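PDB 5KEI: 2,3-dihydroxybenzoate-AMP ligase from Mycobacterium smegmatis, which belongs to the AMP-binding enzymes of the ANL superfamily, with a large N-terminal portion followed by a smaller C-terminal domain. Local coordinates for residues A[355-360]-A[430-435]; A[422-427]-A[471-476]; A[208-213]-A[414-419]; A[261-266]-A[360-365]. One frame throughout, in Å; residues are numbered along the deposited sequence. Where two conformers were deposited one is given.

Contact 1 of 4, residues A[355-360]-A[430-435]; sequences MAEGLL and GFYRSG
The Y432 ring meets two quite different side chains of one tight turn: M355 puts its sulfur at the ring edge, while E357 lays its aliphatic stem over a face. The M355 sulfur makes a Met-aromatic contact in the ring plane, SD 5.1 Å from the Y432 centroid and 82° off the ring normal. Its nearest ring atom is Y432 CE2, 3.8 Å from M355 SD. Over the face, E357 CG makes a CH-pi contact 4.1 Å from the Y432 centroid, and the E357 chain then bends at chi2 (88°), which turns the carboxylate along the ring, the two planes 16° apart. E357 OE2 thus ends 3.3 Å from Y432 OH, but its firm hydrogen bonds run to Y415 OH and S213 OG. The backbone N of S434 lies over the other face of the ring. M355 to G358 form a type I beta turn, closed by a 3.0 Å bond from G358 N to M355 O, and this turn brings M355 and E357 to the same phenol. The buried contact sets the loop between strands 349-354 and 360-362 against the start of strand 432-440, whose Y432 and S434 pair with V406 and L404 of strand 402-407; I223 of strand 222-226 packs against A356 and E357.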
loop_
_atom_site.group_PDB
_atom_site.type_symbol
_atom_site.label_atom_id
_atom_site.label_comp_id
_atom_site.label_asym_id
_atom_site.label_seq_id
_atom_site.Cartn_x
_atom_site.Cartn_y
_atom_site.Cartn_z
ATOM N N MET A 355 -1.345 -1.783 -6.546
ATOM C CA MET A 355 -1.683 -2.114 -5.176
ATOM C C MET A 355 -0.404 -2.047 -4.359
ATOM O O MET A 355 0.686 -2.352 -4.870
ATOM C CB MET A 355 -2.325 -3.503 -5.092
ATOM C CG MET A 355 -1.423 -4.634 -5.555
ATOM S SD MET A 355 -2.315 -6.091 -6.109
ATOM C CE MET A 355 -3.013 -5.488 -7.662
ATOM N N ALA A 356 -0.536 -1.626 -3.105
ATOM C CA ALA A 356 0.602 -1.512 -2.198
ATOM C C ALA A 356 1.396 -2.820 -2.087
ATOM O O ALA A 356 2.603 -2.810 -1.852
ATOM C CB ALA A 356 0.112 -1.068 -0.821
ATOM N N GLU A 357 0.698 -3.937 -2.267
ATOM C CA GLU A 357 1.293 -5.265 -2.211
ATOM C C GLU A 357 2.338 -5.550 -3.294
ATOM O O GLU A 357 3.141 -6.473 -3.159
ATOM C CB GLU A 357 0.187 -6.318 -2.300
ATOM C CG GLU A 357 -0.578 -6.557 -0.992
ATOM C CD GLU A 357 -1.786 -5.626 -0.788
ATOM O OE1 GLU A 357 -1.970 -4.641 -1.548
ATOM O OE2 GLU A 357 -2.568 -5.891 0.144
ATOM N N GLY A 358 2.332 -4.776 -4.375
ATOM C CA GLY A 358 3.230 -5.068 -5.474
ATOM C C GLY A 358 2.713 -4.660 -6.840
ATOM O O GLY A 358 2.786 -3.480 -7.193
ATOM N N LEU A 359 2.189 -5.630 -7.588
ATOM C CA LEU A 359 1.886 -5.494 -9.026
ATOM C C LEU A 359 1.380 -4.129 -9.469
ATOM O O LEU A 359 0.399 -3.608 -8.935
ATOM C CB LEU A 359 0.855 -6.535 -9.470
ATOM C CG LEU A 359 0.641 -6.555 -10.998
ATOM C CD1 LEU A 359 1.839 -7.131 -11.725
ATOM C CD2 LEU A 359 -0.626 -7.282 -11.406
ATOM N N LEU A 360 2.074 -3.550 -10.449
ATOM C CA LEU A 360 1.640 -2.304 -11.054
ATOM C C LEU A 360 1.311 -2.515 -12.536
ATOM O O LEU A 360 2.100 -3.111 -13.282
ATOM C CB LEU A 360 2.707 -1.221 -10.888
ATOM C CG LEU A 360 3.039 -0.775 -9.461
ATOM C CD1 LEU A 360 4.313 0.069 -9.430
ATOM C CD2 LEU A 360 1.891 0.004 -8.900
ATOM N N GLY A 430 2.992 -19.268 -4.077
ATOM C CA GLY A 430 3.458 -17.967 -3.635
ATOM C C GLY A 430 2.950 -16.803 -4.473
ATOM O O GLY A 430 3.579 -15.754 -4.502
ATOM N N PHE A 431 1.827 -16.993 -5.162
ATOM C CA PHE A 431 1.130 -15.889 -5.815
ATOM C C PHE A 431 0.232 -15.175 -4.803
ATOM O O PHE A 431 -0.457 -15.822 -4.006
ATOM C CB PHE A 431 0.293 -16.380 -7.003
ATOM C CG PHE A 431 1.103 -16.707 -8.242
ATOM C CD1 PHE A 431 1.803 -17.892 -8.339
ATOM C CD2 PHE A 431 1.148 -15.824 -9.315
ATOM C CE1 PHE A 431 2.533 -18.189 -9.477
ATOM C CE2 PHE A 431 1.880 -16.117 -10.455
ATOM C CZ PHE A 431 2.568 -17.299 -10.528
ATOM N N TYR A 432 0.249 -13.846 -4.824
ATOM C CA TYR A 432 -0.680 -13.071 -4.007
ATOM C C TYR A 432 -2.062 -13.062 -4.658
ATOM O O TYR A 432 -2.165 -12.801 -5.849
ATOM C CB TYR A 432 -0.166 -11.641 -3.821
ATOM C CG TYR A 432 -1.203 -10.726 -3.241
ATOM C CD1 TYR A 432 -1.727 -10.957 -1.969
ATOM C CD2 TYR A 432 -1.667 -9.626 -3.951
ATOM C CE1 TYR A 432 -2.687 -10.121 -1.430
ATOM C CE2 TYR A 432 -2.633 -8.777 -3.414
ATOM C CZ TYR A 432 -3.141 -9.033 -2.158
ATOM O OH TYR A 432 -4.113 -8.206 -1.622
ATOM N N ARG A 433 -3.115 -13.361 -3.893
ATOM C CA ARG A 433 -4.497 -13.260 -4.401
ATOM C C ARG A 433 -5.107 -11.871 -4.149
ATOM O O ARG A 433 -5.396 -11.491 -3.016
ATOM C CB ARG A 433 -5.379 -14.340 -3.777
ATOM C CG ARG A 433 -5.126 -15.744 -4.311
ATOM C CD ARG A 433 -6.384 -16.621 -4.176
ATOM N NE ARG A 433 -6.897 -16.608 -2.808
ATOM C CZ ARG A 433 -6.383 -17.330 -1.819
ATOM N NH1 ARG A 433 -5.356 -18.130 -2.051
ATOM N NH2 ARG A 433 -6.893 -17.254 -0.600
ATOM N N SER A 434 -5.314 -11.121 -5.222
ATOM C CA SER A 434 -5.661 -9.703 -5.141
ATOM C C SER A 434 -7.099 -9.421 -4.732
ATOM O O SER A 434 -7.404 -8.358 -4.186
ATOM C CB SER A 434 -5.404 -9.040 -6.489
ATOM O OG SER A 434 -6.177 -9.679 -7.492
ATOM N N GLY A 435 -7.988 -10.356 -5.038
ATOM C CA GLY A 435 -9.397 -10.159 -4.775
ATOM C C GLY A 435 -10.039 -9.320 -5.863
ATOM O O GLY A 435 -11.231 -9.024 -5.799
#

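Contact 2 of 4, residues A[422-427]-A[471-476]; sequences NERSFS and DLEEHL
Charge pairing carries this contact: R424, near the end of helix 419-425, reaches across to E473 and E474, consecutive residues of helix 469-477. This helix runs into the C-terminal domain, so the salt-bridge network of the three residues ties helix 419-425 to that domain. The main salt bridge joins R424 NH2 to E473 OE1 at 3.0 Å with an N-H...O angle of 163°. The oxygen sits only 5° out of the guanidinium plane and receives the bond on its anti lone pair, the one facing away from OE2, with the carboxylate turned nearly perpendicular to the guanidinium. Two weak hydrogen bonds supplement it: R424 NH1 to the same E473 OE1 at 3.4 Å, and R424 NE to E474 OE2 at 3.3 Å, the latter a second, longer salt bridge, oblique to the guanidinium. The arginine, extended from CG to NE, spans 10.7 Å between the CA atoms of R424 and E474, whereas E474 bends at chi2 (-63°) to bring its carboxylate round. Since E473 OE2 also bonds K549 NZ and the backbone N of A487, two cations and an amide share one buried carboxylate, which would be expected to keep it ionised and fix its rotation.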
loop_
_atom_site.group_PDB
_atom_site.type_symbol
_atom_site.label_atom_id
_atom_site.label_comp_id
_atom_site.label_asym_id
_atom_site.label_seq_id
_atom_site.Cartn_x
_atom_site.Cartn_y
_atom_site.Cartn_z
ATOM N N ASN A 422 -1.305 -14.657 6.088
ATOM C CA ASN A 422 -0.498 -15.205 5.005
ATOM C C ASN A 422 -0.985 -16.558 4.506
ATOM O O ASN A 422 -1.057 -16.764 3.299
ATOM C CB ASN A 422 0.955 -15.291 5.431
ATOM C CG ASN A 422 1.591 -13.936 5.502
ATOM O OD1 ASN A 422 1.151 -13.016 4.806
ATOM N ND2 ASN A 422 2.619 -13.786 6.333
ATOM N N GLU A 423 -1.334 -17.467 5.416
ATOM C CA GLU A 423 -1.956 -18.736 5.022
ATOM C C GLU A 423 -3.170 -18.503 4.145
ATOM O O GLU A 423 -3.429 -19.248 3.206
ATOM C CB GLU A 423 -2.381 -19.547 6.240
ATOM C CG GLU A 423 -1.242 -20.079 7.082
ATOM C CD GLU A 423 -1.735 -20.933 8.247
ATOM O OE1 GLU A 423 -2.952 -21.253 8.271
ATOM O OE2 GLU A 423 -0.901 -21.280 9.125
ATOM N N ARG A 424 -3.894 -17.440 4.454
ATOM C CA ARG A 424 -5.184 -17.149 3.832
ATOM C C ARG A 424 -5.057 -16.407 2.486
ATOM O O ARG A 424 -5.821 -16.661 1.555
ATOM C CB ARG A 424 -6.027 -16.340 4.832
ATOM C CG ARG A 424 -7.410 -15.935 4.387
ATOM C CD ARG A 424 -8.098 -15.081 5.455
ATOM N NE ARG A 424 -9.278 -14.379 4.926
ATOM C CZ ARG A 424 -10.507 -14.898 4.857
ATOM N NH1 ARG A 424 -10.748 -16.137 5.285
ATOM N NH2 ARG A 424 -11.505 -14.177 4.357
ATOM N N SER A 425 -4.062 -15.530 2.374
ATOM C CA SER A 425 -3.972 -14.578 1.268
ATOM C C SER A 425 -3.049 -14.984 0.108
ATOM O O SER A 425 -3.000 -14.297 -0.913
ATOM C CB SER A 425 -3.505 -13.221 1.805
ATOM O OG SER A 425 -4.286 -12.792 2.910
ATOM N N PHE A 426 -2.314 -16.082 0.258
ATOM C CA PHE A 426 -1.379 -16.501 -0.780
ATOM C C PHE A 426 -1.594 -17.936 -1.275
ATOM O O PHE A 426 -1.797 -18.860 -0.487
ATOM C CB PHE A 426 0.079 -16.358 -0.287
ATOM C CG PHE A 426 0.496 -14.934 -0.013
ATOM C CD1 PHE A 426 0.293 -14.367 1.231
ATOM C CD2 PHE A 426 1.085 -14.171 -0.994
ATOM C CE1 PHE A 426 0.667 -13.051 1.481
ATOM C CE2 PHE A 426 1.459 -12.855 -0.747
ATOM C CZ PHE A 426 1.246 -12.296 0.487
ATOM N N SER A 427 -1.559 -18.076 -2.598
ATOM C CA SER A 427 -1.284 -19.315 -3.329
ATOM C C SER A 427 -0.189 -20.207 -2.696
ATOM O O SER A 427 0.740 -19.710 -2.058
ATOM C CB SER A 427 -0.894 -18.917 -4.770
ATOM O OG SER A 427 -0.281 -19.949 -5.512
ATOM N N ASP A 471 -16.515 -10.384 4.345
ATOM C CA ASP A 471 -16.344 -9.454 5.446
ATOM C C ASP A 471 -16.786 -10.074 6.785
ATOM O O ASP A 471 -16.232 -9.737 7.836
ATOM C CB ASP A 471 -17.078 -8.136 5.181
ATOM C CG ASP A 471 -16.870 -7.115 6.313
ATOM O OD1 ASP A 471 -15.694 -6.780 6.640
ATOM O OD2 ASP A 471 -17.884 -6.642 6.876
ATOM N N LEU A 472 -17.747 -10.993 6.760
ATOM C CA LEU A 472 -18.068 -11.724 7.977
ATOM C C LEU A 472 -16.831 -12.472 8.482
ATOM O O LEU A 472 -16.548 -12.467 9.678
ATOM C CB LEU A 472 -19.224 -12.701 7.749
ATOM C CG LEU A 472 -19.549 -13.584 8.960
ATOM C CD1 LEU A 472 -19.717 -12.759 10.233
ATOM C CD2 LEU A 472 -20.795 -14.415 8.707
ATOM N N GLU A 473 -16.113 -13.107 7.556
ATOM C CA GLU A 473 -14.898 -13.857 7.858
ATOM C C GLU A 473 -13.800 -12.956 8.392
ATOM O O GLU A 473 -13.068 -13.336 9.294
ATOM C CB GLU A 473 -14.388 -14.589 6.618
ATOM C CG GLU A 473 -15.095 -15.885 6.337
ATOM C CD GLU A 473 -14.947 -16.339 4.894
ATOM O OE1 GLU A 473 -13.998 -15.887 4.198
ATOM O OE2 GLU A 473 -15.792 -17.156 4.459
ATOM N N GLU A 474 -13.673 -11.760 7.828
ATOM C CA GLU A 474 -12.649 -10.846 8.311
ATOM C C GLU A 474 -12.924 -10.431 9.764
ATOM O O GLU A 474 -11.995 -10.301 10.550
ATOM C CB GLU A 474 -12.542 -9.621 7.396
ATOM C CG GLU A 474 -11.885 -9.912 6.037
ATOM C CD GLU A 474 -10.436 -10.378 6.159
ATOM O OE1 GLU A 474 -9.756 -9.986 7.137
ATOM O OE2 GLU A 474 -9.973 -11.135 5.273
ATOM N N HIS A 475 -14.198 -10.242 10.105
ATOM C CA HIS A 475 -14.629 -9.877 11.458
ATOM C C HIS A 475 -14.307 -10.960 12.481
ATOM O O HIS A 475 -13.882 -10.672 13.601
ATOM C CB HIS A 475 -16.151 -9.620 11.498
ATOM C CG HIS A 475 -16.574 -8.274 10.986
ATOM N ND1 HIS A 475 -16.257 -7.100 11.631
ATOM C CD2 HIS A 475 -17.328 -7.927 9.915
ATOM C CE1 HIS A 475 -16.783 -6.083 10.970
ATOM N NE2 HIS A 475 -17.433 -6.558 9.926
ATOM N N LEU A 476 -14.558 -12.208 12.094
ATOM C CA LEU A 476 -14.357 -13.352 12.976
ATOM C C LEU A 476 -12.880 -13.553 13.247
ATOM O O LEU A 476 -12.494 -13.902 14.361
ATOM C CB LEU A 476 -14.955 -14.620 12.363
ATOM C CG LEU A 476 -16.480 -14.728 12.333
ATOM C CD1 LEU A 476 -16.892 -16.013 11.650
ATOM C CD2 LEU A 476 -17.094 -14.642 13.740
#

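Contact 3 of 4, residues A[208-213]-A[414-419]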
loop_
_atom_site.group_PDB
_atom_site.type_symbol
_atom_site.label_atom_id
_atom_site.label_comp_id
_atom_site.label_asym_id
_atom_site.label_seq_id
_atom_site.Cartn_x
_atom_site.Cartn_y
_atom_site.Cartn_z
ATOM N N ALA A 208 12.764 -2.353 3.801
ATOM C CA ALA A 208 13.225 -0.992 3.953
ATOM C C ALA A 208 12.172 -0.202 4.705
ATOM O O ALA A 208 12.507 0.599 5.580
ATOM C CB ALA A 208 13.495 -0.357 2.601
ATOM N N LEU A 209 10.902 -0.415 4.342
ATOM C CA LEU A 209 9.782 0.243 5.021
ATOM C C LEU A 209 8.548 -0.658 5.017
ATOM O O LEU A 209 8.526 -1.668 4.316
ATOM C CB LEU A 209 9.453 1.598 4.364
ATOM C CG LEU A 209 9.285 1.700 2.837
ATOM C CD1 LEU A 209 8.031 0.998 2.340
ATOM C CD2 LEU A 209 9.243 3.151 2.395
ATOM N N LEU A 210 7.521 -0.299 5.790
ATOM C CA LEU A 210 6.244 -1.026 5.715
ATOM C C LEU A 210 5.148 -0.108 5.149
ATOM O O LEU A 210 4.928 1.014 5.629
ATOM C CB LEU A 210 5.830 -1.577 7.088
ATOM C CG LEU A 210 6.904 -2.389 7.846
ATOM C CD1 LEU A 210 6.468 -2.769 9.259
ATOM C CD2 LEU A 210 7.329 -3.642 7.086
ATOM N N LEU A 211 4.476 -0.566 4.106
ATOM C CA LEU A 211 3.300 0.154 3.615
ATOM C C LEU A 211 2.062 -0.392 4.307
ATOM O O LEU A 211 2.085 -1.480 4.884
ATOM C CB LEU A 211 3.159 0.029 2.097
ATOM C CG LEU A 211 4.316 0.521 1.221
ATOM C CD1 LEU A 211 4.133 0.027 -0.194
ATOM C CD2 LEU A 211 4.381 2.043 1.217
ATOM N N VAL A 212 0.993 0.388 4.259
ATOM C CA VAL A 212 -0.309 -0.030 4.750
ATOM C C VAL A 212 -1.174 -0.544 3.591
ATOM O O VAL A 212 -1.152 -0.002 2.494
ATOM C CB VAL A 212 -1.018 1.130 5.485
ATOM C CG1 VAL A 212 -2.426 0.736 5.873
ATOM C CG2 VAL A 212 -0.224 1.512 6.729
ATOM N N SER A 213 -1.907 -1.614 3.855
ATOM C CA SER A 213 -2.794 -2.236 2.891
ATOM C C SER A 213 -4.175 -1.576 2.889
ATOM O O SER A 213 -4.803 -1.434 3.941
ATOM C CB SER A 213 -2.922 -3.719 3.223
ATOM O OG SER A 213 -3.781 -4.366 2.313
ATOM N N GLY A 414 4.628 -12.284 1.719
ATOM C CA GLY A 414 3.749 -12.381 2.864
ATOM C C GLY A 414 3.585 -11.012 3.497
ATOM O O GLY A 414 4.452 -10.151 3.363
ATOM N N TYR A 415 2.467 -10.794 4.179
ATOM C CA TYR A 415 2.317 -9.611 5.006
ATOM C C TYR A 415 3.268 -9.688 6.197
ATOM O O TYR A 415 3.766 -10.769 6.542
ATOM C CB TYR A 415 0.876 -9.468 5.476
ATOM C CG TYR A 415 -0.075 -9.116 4.369
ATOM C CD1 TYR A 415 -0.960 -10.056 3.873
ATOM C CD2 TYR A 415 -0.087 -7.841 3.812
ATOM C CE1 TYR A 415 -1.824 -9.751 2.866
ATOM C CE2 TYR A 415 -0.972 -7.516 2.796
ATOM C CZ TYR A 415 -1.839 -8.487 2.327
ATOM O OH TYR A 415 -2.734 -8.214 1.314
ATOM N N PHE A 416 3.532 -8.547 6.823
ATOM C CA PHE A 416 4.493 -8.515 7.929
ATOM C C PHE A 416 3.858 -8.966 9.237
ATOM O O PHE A 416 2.831 -8.427 9.646
ATOM C CB PHE A 416 5.070 -7.121 8.103
ATOM C CG PHE A 416 6.161 -7.048 9.125
ATOM C CD1 PHE A 416 7.473 -7.370 8.785
ATOM C CD2 PHE A 416 5.880 -6.672 10.432
ATOM C CE1 PHE A 416 8.488 -7.305 9.731
ATOM C CE2 PHE A 416 6.891 -6.611 11.379
ATOM C CZ PHE A 416 8.198 -6.930 11.025
ATOM N N ASN A 417 4.469 -9.955 9.883
ATOM C CA ASN A 417 4.003 -10.418 11.187
ATOM C C ASN A 417 2.508 -10.714 11.157
ATOM O O ASN A 417 1.731 -10.125 11.904
ATOM C CB ASN A 417 4.326 -9.371 12.248
ATOM C CG ASN A 417 4.155 -9.890 13.654
ATOM O OD1 ASN A 417 4.141 -11.094 13.882
ATOM N ND2 ASN A 417 4.040 -8.982 14.606
ATOM N N ALA A 418 2.101 -11.586 10.242
ATOM C CA ALA A 418 0.683 -11.853 10.027
ATOM C C ALA A 418 0.496 -13.255 9.468
ATOM O O ALA A 418 -0.055 -13.438 8.378
ATOM C CB ALA A 418 0.078 -10.808 9.082
ATOM N N GLU A 419 0.969 -14.240 10.229
ATOM C CA GLU A 419 1.007 -15.635 9.787
ATOM C C GLU A 419 -0.367 -16.188 9.359
ATOM O O GLU A 419 -0.467 -16.874 8.333
ATOM C CB GLU A 419 1.612 -16.493 10.895
ATOM C CG GLU A 419 1.706 -17.951 10.570
ATOM C CD GLU A 419 2.238 -18.765 11.744
ATOM O OE1 GLU A 419 2.583 -18.162 12.789
ATOM O OE2 GLU A 419 2.303 -20.008 11.620
#
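Y415 and F416 reach different points of the strand 207-212 region, Y415 meeting S213 just beyond the strand's end and F416 meeting L210 within it. The Y415 side chain leaves its backbone at an angle to the partner segment, yet its far end comes back to it, OH standing 4.1 Å from S213 OG. That gap is bridged by a third residue: E357 OE2 is hydrogen-bonded to both hydroxyls, and S213 OG, anti to its own backbone N (chi1 180°), extends to share it. The Y415 ring also touches I223 of strand 222-226, and the backbone N of Y415 is hydrogen-bonded to N422 OD1. Next comes F416, whose side chain points at the strand. With CG anti to the backbone N (chi1 -174°), the ring projects onto L210 and the two side chains cross at about a right angle. The leucine spreads its two methyls along the ring: L210 CD1 lies over one face, 4.1 Å above the plane and displaced toward the rim, nearest F416 CD2, while L210 CD2 is 4.1 Å from F416 CD1. L210 packs in turn on V121 and V123 of strand 121-124, the neighbour of its own strand in the seven-stranded mixed sheet, so F416 adds to the apolar surroundings of L210. Chemically the contact divides in two: an oily half in which L210 and F416 meet by apolar packing, and a polar half in which two buried hydroxyls are satisfied by one carboxylate oxygen, which is thereby gripped by two bonds.

Contact 4 of 4, residues A[261-266]-A[360-365]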
loop_
_atom_site.group_PDB
_atom_site.type_symbol
_atom_site.label_atom_id
_atom_site.label_comp_id
_atom_site.label_asym_id
_atom_site.label_seq_id
_atom_site.Cartn_x
_atom_site.Cartn_y
_atom_site.Cartn_z
ATOM N N LEU A 261 4.052 7.808 -3.666
ATOM C CA LEU A 261 5.356 7.620 -3.053
ATOM C C LEU A 261 6.380 7.021 -4.042
ATOM O O LEU A 261 7.537 7.425 -4.070
ATOM C CB LEU A 261 5.219 6.737 -1.808
ATOM C CG LEU A 261 6.485 6.532 -0.990
ATOM C CD1 LEU A 261 7.064 7.879 -0.572
ATOM C CD2 LEU A 261 6.158 5.651 0.222
ATOM N N ALA A 262 5.960 6.062 -4.862
ATOM C CA ALA A 262 6.913 5.362 -5.722
ATOM C C ALA A 262 6.394 4.895 -7.074
ATOM O O ALA A 262 7.053 4.110 -7.733
ATOM C CB ALA A 262 7.468 4.162 -4.962
ATOM N N CYS A 263 5.239 5.380 -7.517
ATOM C CA CYS A 263 4.656 4.853 -8.752
ATOM C C CYS A 263 4.360 5.858 -9.870
ATOM O O CYS A 263 3.236 5.882 -10.364
ATOM C CB CYS A 263 3.358 4.119 -8.400
ATOM S SG CYS A 263 3.597 2.777 -7.187
ATOM N N PRO A 264 5.351 6.672 -10.303
ATOM C CA PRO A 264 6.742 6.810 -9.845
ATOM C C PRO A 264 6.867 7.691 -8.607
ATOM O O PRO A 264 7.805 7.503 -7.846
ATOM C CB PRO A 264 7.451 7.462 -11.045
ATOM C CG PRO A 264 6.398 8.306 -11.677
ATOM C CD PRO A 264 5.092 7.509 -11.495
ATOM N N GLY A 265 5.957 8.641 -8.418
ATOM C CA GLY A 265 5.902 9.422 -7.194
ATOM C C GLY A 265 7.167 10.200 -6.866
ATOM O O GLY A 265 8.003 10.452 -7.739
ATOM N N LEU A 266 7.286 10.590 -5.605
ATOM C CA LEU A 266 8.455 11.293 -5.075
ATOM C C LEU A 266 9.774 10.554 -5.326
ATOM O O LEU A 266 10.731 11.140 -5.823
ATOM C CB LEU A 266 8.273 11.537 -3.570
ATOM C CG LEU A 266 9.551 11.950 -2.829
ATOM C CD1 LEU A 266 9.937 13.387 -3.121
ATOM C CD2 LEU A 266 9.406 11.724 -1.346
ATOM N N LEU A 360 2.074 -3.550 -10.449
ATOM C CA LEU A 360 1.640 -2.304 -11.054
ATOM C C LEU A 360 1.311 -2.515 -12.536
ATOM O O LEU A 360 2.100 -3.111 -13.282
ATOM C CB LEU A 360 2.707 -1.221 -10.888
ATOM C CG LEU A 360 3.039 -0.775 -9.461
ATOM C CD1 LEU A 360 4.313 0.069 -9.430
ATOM C CD2 LEU A 360 1.891 0.004 -8.900
ATOM N N ASN A 361 0.133 -2.039 -12.940
ATOM C CA ASN A 361 -0.266 -2.030 -14.348
ATOM C C ASN A 361 -0.400 -0.595 -14.812
ATOM O O ASN A 361 -1.129 0.193 -14.198
ATOM C CB ASN A 361 -1.585 -2.782 -14.568
ATOM C CG ASN A 361 -1.500 -4.217 -14.147
ATOM O OD1 ASN A 361 -0.964 -5.049 -14.874
ATOM N ND2 ASN A 361 -2.013 -4.523 -12.953
ATOM N N TYR A 362 0.336 -0.256 -15.867
ATOM C CA TYR A 362 0.310 1.082 -16.456
ATOM C C TYR A 362 -0.049 1.002 -17.920
ATOM O O TYR A 362 0.325 0.042 -18.599
ATOM C CB TYR A 362 1.667 1.781 -16.398
ATOM C CG TYR A 362 2.282 2.061 -15.062
ATOM C CD1 TYR A 362 2.077 3.276 -14.420
ATOM C CD2 TYR A 362 3.143 1.153 -14.481
ATOM C CE1 TYR A 362 2.677 3.545 -13.211
ATOM C CE2 TYR A 362 3.727 1.411 -13.275
ATOM C CZ TYR A 362 3.503 2.610 -12.652
ATOM O OH TYR A 362 4.118 2.862 -11.456
ATOM N N THR A 363 -0.718 2.029 -18.419
ATOM C CA THR A 363 -0.703 2.283 -19.846
ATOM C C THR A 363 0.652 2.930 -20.155
ATOM O O THR A 363 1.239 3.608 -19.307
ATOM C CB THR A 363 -1.875 3.181 -20.290
ATOM O OG1 THR A 363 -2.013 4.298 -19.393
ATOM C CG2 THR A 363 -3.158 2.389 -20.301
ATOM N N ARG A 364 1.172 2.695 -21.349
ATOM C CA ARG A 364 2.466 3.273 -21.709
ATOM C C ARG A 364 2.277 4.673 -22.319
ATOM O O ARG A 364 1.168 5.049 -22.735
ATOM C CB ARG A 364 3.222 2.343 -22.659
ATOM C CG ARG A 364 3.396 0.885 -22.149
ATOM C CD ARG A 364 3.714 0.816 -20.653
ATOM N NE ARG A 364 4.532 -0.336 -20.256
ATOM C CZ ARG A 364 4.100 -1.358 -19.523
ATOM N NH1 ARG A 364 2.844 -1.396 -19.105
ATOM N NH2 ARG A 364 4.931 -2.346 -19.203
ATOM N N ILE A 365 3.349 5.457 -22.344
ATOM C CA ILE A 365 3.252 6.881 -22.673
ATOM C C ILE A 365 2.774 7.159 -24.107
ATOM O O ILE A 365 1.953 8.057 -24.334
ATOM C CB ILE A 365 4.594 7.594 -22.446
ATOM C CG1 ILE A 365 4.919 7.623 -20.954
ATOM C CG2 ILE A 365 4.548 9.018 -22.982
ATOM C CD1 ILE A 365 3.848 8.226 -20.120
#
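C263 SG sits against both methyls of L360, 3.6 Å from CD1 and 3.7 Å from CD2, a small apolar contact between a buried thiol and the forked end of a leucine. The cysteine holds SG anti to its carbonyl carbon (chi1 -57°), which directs the sulfur to the leucine, while its CB faces the neighbouring tyrosine and lies 3.4 Å from Y362 OH. In the leucine, a chi2 of 168° puts CD1 anti to CA, with CD2 forking off beside it, the sulfur facing the pair. L360 and Y362 alternate with N361 along strand 360-362, hence their common side; this short strand runs antiparallel between strands 349-354 and 378-379 in one of the two large mixed sheets of the AMP-binding portion. The tyrosine ring approaches C263 edge-on: the C263 carbonyl O lies near the ring plane, 3.7 Å from Y362 CE1 and 3.3 Å from Y362 OH. Each of the two oxygens has a clear partner elsewhere, Y362 OH in S237 OG and C263 O in Q327 NE2. A cis peptide bond joins C263 to P264, kinking the chain between helices 258-262 and 265-271 where it passes the phenol.

How the contacts relate
From the N terminus, strand 207-212 opens contact 3, which closes only at 414-419 after some 200 residues. Inside that loop lies contact 4, returning strand 360-362 to the helix junction at 261-266. Contact 1 starts at 355-360, within both loops, and ends at 430-435 beyond them, so it crosses contacts 3 and 4; it shares L360 with contact 4. Contact 2 starts at 422-427, after contact 3 has closed but before contact 1 has, crosses contact 1 and ends in helix 469-477. E357 joins contacts 1 and 3, and N422 links contact 2 to Y415. Together they connect both mixed sheets, the four-stranded antiparallel sheet and the C-terminal domain.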